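Local coordinates for protein angiotensin-converting enzyme (Anopheles gambiae, PDB 6S1Y) that probably cleaves peptides as a zinc-dependent metallopeptidase of the angiotensin-converting enzyme family, at residues A[542-547]-A[558-563]; A[509-514]-A[536-541]; A[384-389]-A[498-503]. One frame throughout, in Å; residues are numbered along the deposited sequence.

Contact 1 (A[542-547]-A[558-563]); sequences LKEMLA and MEVLTG. With NAG (2-acetamido-2-deoxy-beta-D-glucopyranose), chain C.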
loop_
_atom_site.group_PDB
_atom_site.type_symbol
_atom_site.label_atom_id
_atom_site.label_comp_id
_atom_site.label_asym_id
_atom_site.label_seq_id
_atom_site.Cartn_x
_atom_site.Cartn_y
_atom_site.Cartn_z
ATOM N N LEU A 542 -12.988 7.569 15.551
ATOM C CA LEU A 542 -11.931 6.804 14.906
ATOM C C LEU A 542 -11.183 5.936 15.917
ATOM O O LEU A 542 -11.017 4.726 15.697
ATOM C CB LEU A 542 -10.995 7.764 14.170
ATOM C CG LEU A 542 -9.827 7.166 13.397
ATOM C CD1 LEU A 542 -10.294 6.160 12.361
ATOM C CD2 LEU A 542 -9.018 8.278 12.726
ATOM N N LYS A 543 -10.738 6.535 17.038
ATOM C CA LYS A 543 -10.140 5.782 18.146
ATOM C C LYS A 543 -10.923 4.513 18.465
ATOM O O LYS A 543 -10.353 3.428 18.611
ATOM C CB LYS A 543 -10.095 6.624 19.428
ATOM C CG LYS A 543 -9.046 7.679 19.517
ATOM C CD LYS A 543 -9.291 8.553 20.756
ATOM C CE LYS A 543 -8.982 7.832 22.057
ATOM N NZ LYS A 543 -9.391 8.650 23.231
ATOM N N GLU A 544 -12.240 4.654 18.624
ATOM C CA GLU A 544 -13.071 3.518 18.999
ATOM C C GLU A 544 -12.938 2.385 17.986
ATOM O O GLU A 544 -12.793 1.215 18.359
ATOM C CB GLU A 544 -14.535 3.967 19.130
ATOM C CG GLU A 544 -15.417 2.976 19.882
ATOM C CD GLU A 544 -16.905 3.335 19.864
ATOM O OE1 GLU A 544 -17.236 4.540 19.937
ATOM O OE2 GLU A 544 -17.747 2.401 19.780
ATOM N N MET A 545 -12.995 2.706 16.694
ATOM C CA MET A 545 -12.875 1.659 15.684
ATOM C C MET A 545 -11.516 0.972 15.779
ATOM O O MET A 545 -11.432 -0.257 15.817
ATOM C CB MET A 545 -13.097 2.240 14.288
ATOM C CG MET A 545 -12.988 1.206 13.169
ATOM S SD MET A 545 -13.521 1.855 11.551
ATOM C CE MET A 545 -12.127 2.856 11.073
ATOM N N LEU A 546 -10.444 1.756 15.853
ATOM C CA LEU A 546 -9.105 1.187 15.864
ATOM C C LEU A 546 -8.815 0.409 17.136
ATOM O O LEU A 546 -8.059 -0.564 17.092
ATOM C CB LEU A 546 -8.070 2.297 15.693
ATOM C CG LEU A 546 -8.278 3.200 14.478
ATOM C CD1 LEU A 546 -7.105 4.162 14.341
ATOM C CD2 LEU A 546 -8.462 2.382 13.220
ATOM N N ALA A 547 -9.381 0.820 18.277
ATOM C CA ALA A 547 -9.127 0.106 19.526
ATOM C C ALA A 547 -9.621 -1.329 19.450
ATOM O O ALA A 547 -9.110 -2.190 20.173
ATOM C CB ALA A 547 -9.781 0.827 20.708
ATOM N N MET A 558 -16.309 -1.305 11.026
ATOM C CA MET A 558 -16.649 -0.208 10.130
ATOM C C MET A 558 -17.879 0.542 10.623
ATOM O O MET A 558 -17.879 1.775 10.707
ATOM C CB MET A 558 -16.896 -0.732 8.722
ATOM C CG MET A 558 -17.385 0.354 7.766
ATOM S SD MET A 558 -17.490 -0.280 6.100
ATOM C CE MET A 558 -15.830 0.082 5.559
ATOM N N GLU A 559 -18.947 -0.190 10.952
ATOM C CA GLU A 559 -20.153 0.462 11.440
ATOM C C GLU A 559 -19.862 1.432 12.575
ATOM O O GLU A 559 -20.520 2.469 12.687
ATOM C CB GLU A 559 -21.167 -0.581 11.895
ATOM C CG GLU A 559 -22.427 0.051 12.425
ATOM C CD GLU A 559 -23.601 -0.895 12.457
ATOM O OE1 GLU A 559 -23.393 -2.110 12.688
ATOM O OE2 GLU A 559 -24.734 -0.409 12.248
ATOM N N VAL A 560 -18.858 1.141 13.401
ATOM C CA VAL A 560 -18.547 2.008 14.534
ATOM C C VAL A 560 -18.278 3.428 14.070
ATOM O O VAL A 560 -18.623 4.407 14.753
ATOM C CB VAL A 560 -17.346 1.441 15.318
ATOM C CG1 VAL A 560 -16.692 2.529 16.182
ATOM C CG2 VAL A 560 -17.775 0.264 16.157
ATOM N N LEU A 561 -17.617 3.570 12.929
ATOM C CA LEU A 561 -17.267 4.893 12.428
ATOM C C LEU A 561 -18.240 5.422 11.388
ATOM O O LEU A 561 -18.455 6.635 11.326
ATOM C CB LEU A 561 -15.868 4.862 11.819
ATOM C CG LEU A 561 -15.406 6.159 11.174
ATOM C CD1 LEU A 561 -15.510 7.300 12.128
ATOM C CD2 LEU A 561 -13.982 5.982 10.703
ATOM N N THR A 562 -18.839 4.552 10.586
ATOM C CA THR A 562 -19.600 4.981 9.423
ATOM C C THR A 562 -21.091 4.703 9.512
ATOM O O THR A 562 -21.846 5.241 8.693
ATOM C CB THR A 562 -19.065 4.289 8.157
ATOM O OG1 THR A 562 -19.533 2.937 8.101
ATOM C CG2 THR A 562 -17.547 4.280 8.152
ATOM N N GLY A 563 -21.540 3.873 10.453
ATOM C CA GLY A 563 -22.916 3.433 10.440
ATOM C C GLY A 563 -23.262 2.499 9.304
ATOM O O GLY A 563 -24.409 2.047 9.209
HETATM C C1 NAG C . -9.820 12.082 24.734
HETATM C C2 NAG C . -11.160 12.667 25.197
HETATM C C3 NAG C . -11.451 12.269 26.643
HETATM C C4 NAG C . -11.338 10.760 26.837
HETATM C C5 NAG C . -9.984 10.275 26.309
HETATM C C6 NAG C . -9.841 8.771 26.325
HETATM C C7 NAG C . -11.970 14.768 24.207
HETATM C C8 NAG C . -11.819 16.257 24.174
HETATM N N2 NAG C . -11.164 14.116 25.053
HETATM O O3 NAG C . -12.772 12.691 26.958
HETATM O O4 NAG C . -11.483 10.434 28.222
HETATM O O5 NAG C . -9.816 10.677 24.939
HETATM O O6 NAG C . -8.582 8.368 25.802
HETATM O O7 NAG C . -12.790 14.184 23.506
#
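Met-545 reaches from 542-547 to Leu-561 and Met-558 and makes apolar contacts with both. Its CG is anti to the backbone N (chi1 -180°), and a bend at chi3 (77°) places CE by CD2 of Leu-561, at 3.7 Å. SD lies 3.8 Å from CB of Leu-561 and close to CA of Met-558. A long, unbranched thioether suits this place because it can bend around its neighbour. Leu-542 and Leu-561 lie side by side and point the same way, CD1 to CD2 at 4.0 Å. Phe-507 of helix 495-514 packs on Met-545, Met-558 and Leu-561, so this apolar group is buried.

Nearer the surface, CG1 of Val-560 stands 3.7 Å from the backbone N of Met-545 and is crossed obliquely by the extended chain of Glu-544. CB, CG, CD and OE2 of Glu-544 all lie within 3.9 Å of that methyl. Glutamate serves well here, since its stem packs on valine while the carboxylate of so exposed a residue can probably still meet solvent.

No hydrogen bond joins the two segments. Lys-543 makes a polar link to sugar: its NZ donates to O6 of the N-acetylglucosamine at 2.7 Å.

The axes of the two segments come within 8.5 Å at 178°, the antiparallel geometry of an alpha-alpha hairpin formed by consecutive helices 536-547 and 554-562.

Contact 2 (A[509-514]-A[536-541]); sequences RAACAL and TAAGNQ. With NAG (2-acetamido-2-deoxy-beta-D-glucopyranose), chain C.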
loop_
_atom_site.group_PDB
_atom_site.type_symbol
_atom_site.label_atom_id
_atom_site.label_comp_id
_atom_site.label_asym_id
_atom_site.label_seq_id
_atom_site.Cartn_x
_atom_site.Cartn_y
_atom_site.Cartn_z
ATOM N N ARG A 509 -15.430 10.372 4.647
ATOM C CA ARG A 509 -16.751 10.985 4.619
ATOM C C ARG A 509 -17.359 11.016 6.014
ATOM O O ARG A 509 -17.931 12.032 6.426
ATOM C CB ARG A 509 -17.658 10.218 3.661
ATOM C CG ARG A 509 -19.125 10.685 3.661
ATOM C CD ARG A 509 -19.917 10.104 2.504
ATOM N NE ARG A 509 -20.056 8.662 2.601
ATOM C CZ ARG A 509 -20.635 7.903 1.680
ATOM N NH1 ARG A 509 -21.137 8.458 0.576
ATOM N NH2 ARG A 509 -20.710 6.589 1.858
ATOM N N ALA A 510 -17.245 9.911 6.750
ATOM C CA ALA A 510 -17.784 9.856 8.101
ATOM C C ALA A 510 -17.063 10.826 9.023
ATOM O O ALA A 510 -17.692 11.488 9.854
ATOM C CB ALA A 510 -17.686 8.427 8.634
ATOM N N ALA A 511 -15.747 10.948 8.885
ATOM C CA ALA A 511 -15.021 11.835 9.787
ATOM C C ALA A 511 -15.308 13.297 9.484
ATOM O O ALA A 511 -15.376 14.122 10.406
ATOM C CB ALA A 511 -13.516 11.559 9.709
ATOM N N CYS A 512 -15.438 13.646 8.200
ATOM C CA CYS A 512 -15.802 15.011 7.841
ATOM C C CYS A 512 -17.201 15.344 8.345
ATOM O O CYS A 512 -17.437 16.440 8.857
ATOM C CB CYS A 512 -15.708 15.197 6.326
ATOM S SG CYS A 512 -14.039 14.901 5.666
ATOM N N ALA A 513 -18.139 14.408 8.220
ATOM C CA ALA A 513 -19.473 14.618 8.774
ATOM C C ALA A 513 -19.400 14.966 10.263
ATOM O O ALA A 513 -19.935 15.992 10.709
ATOM C CB ALA A 513 -20.314 13.361 8.559
ATOM N N LEU A 514 -18.708 14.119 11.043
ATOM C CA LEU A 514 -18.533 14.363 12.472
ATOM C C LEU A 514 -17.846 15.691 12.763
ATOM O O LEU A 514 -18.114 16.301 13.805
ATOM C CB LEU A 514 -17.715 13.226 13.092
ATOM C CG LEU A 514 -18.396 11.865 13.113
ATOM C CD1 LEU A 514 -17.370 10.783 13.441
ATOM C CD2 LEU A 514 -19.539 11.814 14.114
ATOM N N THR A 536 -11.688 16.668 17.557
ATOM C CA THR A 536 -11.750 15.594 18.540
ATOM C C THR A 536 -13.029 14.771 18.391
ATOM O O THR A 536 -13.050 13.585 18.744
ATOM C CB THR A 536 -11.629 16.164 19.960
ATOM O OG1 THR A 536 -12.716 17.049 20.248
ATOM C CG2 THR A 536 -10.329 16.935 20.126
ATOM N N ALA A 537 -14.104 15.360 17.857
ATOM C CA ALA A 537 -15.312 14.572 17.618
ATOM C C ALA A 537 -15.041 13.461 16.607
ATOM O O ALA A 537 -15.525 12.332 16.754
ATOM C CB ALA A 537 -16.440 15.481 17.141
ATOM N N ALA A 538 -14.240 13.750 15.589
ATOM C CA ALA A 538 -13.893 12.714 14.618
ATOM C C ALA A 538 -12.858 11.746 15.178
ATOM O O ALA A 538 -12.969 10.537 14.969
ATOM C CB ALA A 538 -13.364 13.364 13.334
ATOM N N GLY A 539 -11.839 12.266 15.870
ATOM C CA GLY A 539 -10.844 11.403 16.477
ATOM C C GLY A 539 -11.451 10.388 17.426
ATOM O O GLY A 539 -11.023 9.230 17.472
ATOM N N ASN A 540 -12.466 10.795 18.182
ATOM C CA ASN A 540 -13.023 9.897 19.185
ATOM C C ASN A 540 -13.690 8.701 18.525
ATOM O O ASN A 540 -13.502 7.560 18.966
ATOM C CB ASN A 540 -14.016 10.647 20.086
ATOM C CG ASN A 540 -13.333 11.669 20.991
ATOM O OD1 ASN A 540 -12.157 11.535 21.322
ATOM N ND2 ASN A 540 -14.079 12.696 21.395
ATOM N N GLN A 541 -14.469 8.932 17.460
ATOM C CA GLN A 541 -15.091 7.801 16.777
ATOM C C GLN A 541 -14.047 6.947 16.064
ATOM O O GLN A 541 -14.180 5.719 16.003
ATOM C CB GLN A 541 -16.146 8.285 15.790
ATOM C CG GLN A 541 -17.437 8.769 16.450
ATOM C CD GLN A 541 -18.161 7.663 17.187
ATOM O OE1 GLN A 541 -18.584 6.673 16.586
ATOM N NE2 GLN A 541 -18.297 7.825 18.501
HETATM C C1 NAG C . -9.820 12.082 24.734
HETATM C C2 NAG C . -11.160 12.667 25.197
HETATM C C3 NAG C . -11.451 12.269 26.643
HETATM C C4 NAG C . -11.338 10.760 26.837
HETATM C C5 NAG C . -9.984 10.275 26.309
HETATM C C6 NAG C . -9.841 8.771 26.325
HETATM C C7 NAG C . -11.970 14.768 24.207
HETATM C C8 NAG C . -11.819 16.257 24.174
HETATM N N2 NAG C . -11.164 14.116 25.053
HETATM O O3 NAG C . -12.772 12.691 26.958
HETATM O O4 NAG C . -11.483 10.434 28.222
HETATM O O5 NAG C . -9.816 10.677 24.939
HETATM O O6 NAG C . -8.582 8.368 25.802
HETATM O O7 NAG C . -12.790 14.184 23.506
#
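Ala-511 and Ala-538 meet where two consecutive helices of the chain, 495-514 and 536-547, pack as a roughly antiparallel pair, the two segments crossing at 138°. Alanine at both positions permits the approach: their CA atoms are 5.0 Å apart, and the segment axes come within 8.3 Å. The CB of Ala-538 touches both the carbonyl O of Ala-511, at 3.6 Å, and its CB, at 4.1 Å, so a methyl group fits against backbone as much as against side chain.

Within this mainly helical peptidase fold, 509-514 is the C-terminal end of its helix and 536-541 the start of the next. The intervening chain has neither helix nor strand, and the disulfide from Cys-512 to Cys-530 ties it back to the first helix, on a side of that helix turned from Ala-538.

Leu-514 carries the more exposed part of the interface. Its CB lies 4.1 Å from CA of Ala-538, and its CG is anti to the carbonyl carbon (chi1 -67°). The side chain crosses that of Gln-541 at about a right angle, and CD1 touches CB and CG of Gln-541, each at 3.6 Å, a leucine methyl packing on glutamine's aliphatic stem. The small CB of Ala-537 comes 3.8 Å from the carbonyl O of Leu-514. On another flank, ND2 of Asn-540 donates to O7 of the N-acetylglucosamine at 2.9 Å, with an N-H...O angle of 160°.

Contact 3 (A[384-389]-A[498-503]); sequences HEAVGD and FVSYVI. With ZN (zinc ion), chain G; KSN ((2~{S})-2-[[(4~{S})-4-azanyl-5-oxidanyl-5-oxidanylidene-pentanoyl]amino]pentanedioic acid), chain H.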
loop_
_atom_site.group_PDB
_atom_site.type_symbol
_atom_site.label_atom_id
_atom_site.label_comp_id
_atom_site.label_asym_id
_atom_site.label_seq_id
_atom_site.Cartn_x
_atom_site.Cartn_y
_atom_site.Cartn_z
ATOM N N HIS A 384 -5.899 -1.378 7.984
ATOM C CA HIS A 384 -4.572 -0.908 8.375
ATOM C C HIS A 384 -3.998 0.075 7.368
ATOM O O HIS A 384 -3.389 1.086 7.745
ATOM C CB HIS A 384 -3.627 -2.083 8.528
ATOM C CG HIS A 384 -2.999 -2.157 9.875
ATOM N ND1 HIS A 384 -2.102 -1.214 10.325
ATOM C CD2 HIS A 384 -3.154 -3.044 10.885
ATOM C CE1 HIS A 384 -1.713 -1.527 11.545
ATOM N NE2 HIS A 384 -2.339 -2.631 11.910
ATOM N N GLU A 385 -4.177 -0.211 6.067
ATOM C CA GLU A 385 -3.654 0.675 5.031
ATOM C C GLU A 385 -4.456 1.962 4.916
ATOM O O GLU A 385 -3.927 2.970 4.451
ATOM C CB GLU A 385 -3.637 -0.077 3.694
ATOM C CG GLU A 385 -2.897 -1.404 3.755
ATOM C CD GLU A 385 -1.464 -1.226 4.211
ATOM O OE1 GLU A 385 -0.921 -0.115 4.040
ATOM O OE2 GLU A 385 -0.907 -2.194 4.758
ATOM N N ALA A 386 -5.705 1.960 5.361
ATOM C CA ALA A 386 -6.563 3.131 5.193
ATOM C C ALA A 386 -6.283 4.250 6.190
ATOM O O ALA A 386 -6.541 5.421 5.881
ATOM C CB ALA A 386 -8.030 2.709 5.315
ATOM N N VAL A 387 -5.742 3.933 7.373
ATOM C CA VAL A 387 -5.789 4.890 8.480
ATOM C C VAL A 387 -5.027 6.170 8.132
ATOM O O VAL A 387 -5.562 7.277 8.243
ATOM C CB VAL A 387 -5.230 4.266 9.773
ATOM C CG1 VAL A 387 -5.128 5.345 10.841
ATOM C CG2 VAL A 387 -6.096 3.105 10.227
ATOM N N GLY A 388 -3.739 6.040 7.796
ATOM C CA GLY A 388 -2.956 7.215 7.487
ATOM C C GLY A 388 -3.443 7.931 6.240
ATOM O O GLY A 388 -3.345 9.161 6.140
ATOM N N ASP A 389 -3.962 7.177 5.262
ATOM C CA ASP A 389 -4.448 7.804 4.035
ATOM C C ASP A 389 -5.649 8.706 4.310
ATOM O O ASP A 389 -5.809 9.739 3.649
ATOM C CB ASP A 389 -4.779 6.734 2.997
ATOM C CG ASP A 389 -3.525 6.128 2.351
ATOM O OD1 ASP A 389 -2.378 6.531 2.707
ATOM O OD2 ASP A 389 -3.707 5.232 1.485
ATOM N N PHE A 498 -5.984 -1.973 -2.445
ATOM C CA PHE A 498 -7.232 -1.765 -3.170
ATOM C C PHE A 498 -8.381 -1.492 -2.202
ATOM O O PHE A 498 -9.142 -0.526 -2.361
ATOM C CB PHE A 498 -7.537 -2.999 -4.040
ATOM C CG PHE A 498 -8.775 -2.852 -4.881
ATOM C CD1 PHE A 498 -10.033 -3.084 -4.343
ATOM C CD2 PHE A 498 -8.685 -2.468 -6.210
ATOM C CE1 PHE A 498 -11.179 -2.940 -5.126
ATOM C CE2 PHE A 498 -9.817 -2.323 -6.992
ATOM C CZ PHE A 498 -11.072 -2.556 -6.438
ATOM N N VAL A 499 -8.527 -2.341 -1.191
ATOM C CA VAL A 499 -9.592 -2.151 -0.212
ATOM C C VAL A 499 -9.432 -0.808 0.484
ATOM O O VAL A 499 -10.394 -0.040 0.621
ATOM C CB VAL A 499 -9.596 -3.323 0.786
ATOM C CG1 VAL A 499 -10.632 -3.125 1.862
ATOM C CG2 VAL A 499 -9.891 -4.603 0.059
ATOM N N SER A 500 -8.209 -0.492 0.914
ATOM C CA SER A 500 -7.944 0.803 1.530
ATOM C C SER A 500 -8.406 1.964 0.660
ATOM O O SER A 500 -8.991 2.931 1.150
ATOM C CB SER A 500 -6.451 0.955 1.801
ATOM O OG SER A 500 -6.184 2.293 2.169
ATOM N N TYR A 501 -8.079 1.926 -0.630
ATOM C CA TYR A 501 -8.383 3.067 -1.489
ATOM C C TYR A 501 -9.884 3.232 -1.704
ATOM O O TYR A 501 -10.337 4.353 -1.954
ATOM C CB TYR A 501 -7.620 2.947 -2.811
ATOM C CG TYR A 501 -6.276 3.644 -2.743
ATOM C CD1 TYR A 501 -5.294 3.211 -1.860
ATOM C CD2 TYR A 501 -6.000 4.754 -3.531
ATOM C CE1 TYR A 501 -4.069 3.852 -1.764
ATOM C CE2 TYR A 501 -4.756 5.410 -3.440
ATOM C CZ TYR A 501 -3.813 4.954 -2.544
ATOM O OH TYR A 501 -2.602 5.578 -2.445
ATOM N N VAL A 502 -10.669 2.172 -1.543
ATOM C CA VAL A 502 -12.121 2.316 -1.507
ATOM C C VAL A 502 -12.596 2.814 -0.135
ATOM O O VAL A 502 -13.251 3.857 -0.023
ATOM C CB VAL A 502 -12.804 0.985 -1.861
ATOM C CG1 VAL A 502 -14.333 1.157 -1.780
ATOM C CG2 VAL A 502 -12.368 0.481 -3.224
ATOM N N ILE A 503 -12.302 2.057 0.929
ATOM C CA ILE A 503 -12.946 2.358 2.212
ATOM C C ILE A 503 -12.414 3.640 2.816
ATOM O O ILE A 503 -13.115 4.293 3.599
ATOM C CB ILE A 503 -12.794 1.214 3.244
ATOM C CG1 ILE A 503 -11.348 1.075 3.709
ATOM C CG2 ILE A 503 -13.299 -0.073 2.658
ATOM C CD1 ILE A 503 -11.142 -0.102 4.630
HETATM ZN ZN ZN G . 0.819 0.488 4.634
HETATM C C10 KSN H . 5.444 -4.116 4.654
HETATM C C13 KSN H . 3.111 -0.182 3.824
HETATM C C17 KSN H . 3.291 1.237 -2.558
HETATM C C02 KSN H . 2.376 1.883 -1.511
HETATM C C03 KSN H . 2.522 1.354 -0.078
HETATM C C04 KSN H . 3.821 0.646 0.270
HETATM C C05 KSN H . 4.644 1.292 1.415
HETATM C C07 KSN H . 4.333 -0.702 3.028
HETATM C C08 KSN H . 5.216 -1.658 3.820
HETATM C C09 KSN H . 4.521 -2.997 4.134
HETATM N N01 KSN H . 0.970 1.726 -1.898
HETATM N N06 KSN H . 4.916 0.603 2.685
HETATM O O11 KSN H . 6.697 -4.035 4.459
HETATM O O12 KSN H . 4.971 -5.134 5.266
HETATM O O14 KSN H . 3.267 0.830 4.563
HETATM O O15 KSN H . 1.983 -0.703 3.726
HETATM O O16 KSN H . 5.139 2.366 1.239
HETATM O O18 KSN H . 4.444 1.724 -2.710
HETATM O O19 KSN H . 2.966 0.258 -3.283
#
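Glu-385 begins against Ser-500 and ends on the zinc ion, as the third protein ligand of a gluzincin site whose HExxH helix supplies His-357 and His-361. Its CB packs 3.5 Å from CB of Ser-500. CG is anti to the carbonyl carbon, a bend at chi2 (-58°) places CD, and the carboxylate ends away from 498-503. OE1 binds the zinc at 1.9 Å, whereas OE2 of Glu-385 stays 3.2 Å from the metal, so the glutamate is monodentate. One carboxylate of the bound gamma-glutamyl ligand also grips the zinc, unevenly, with O15 at 1.9 Å and O14 at 2.5 Å.

Small residues let the two helices come this close, the segment axes 8.0 Å apart at a crossing angle of -45°. OG of Ser-500 fits 3.2 Å from CA of Ala-386, and CB of Ala-386 also meets CG1 of Ile-503. A turn further on, Asp-389 serves as a second-shell residue: its OD1 is hydrogen-bonded to ND1 of His-357 and probably orients that zinc ligand, while OD2 takes a bond from NE2 of Gln-504. The carboxylate plane stands 86° from the ring of Tyr-501, with OD2 of Asp-389 3.5 Å from CE1 of the tyrosine.

How the contacts relate
The three contacts involve four helices. Contact 3, about 8 Å from the centre of the chain, joins helix 381-395 to helix 495-514; the far end of the latter enters contact 2, and helix 536-547 passes from contact 2 into contact 1. Their order along the chain is 3, 2, 1. Contact 1 touches both others: contact 2, centres about 10 Å apart, through Leu-561 with Ala-510 and Gln-541, and contact 3, about 14 Å away, through Met-558 on Ile-503 and Leu-546 on Val-387. Contacts 2 and 3, centres about 16 Å apart, do not touch. Packing through contact 1 thus connects the helix that carries the zinc ligand Glu-385 with helices that touch a glycan.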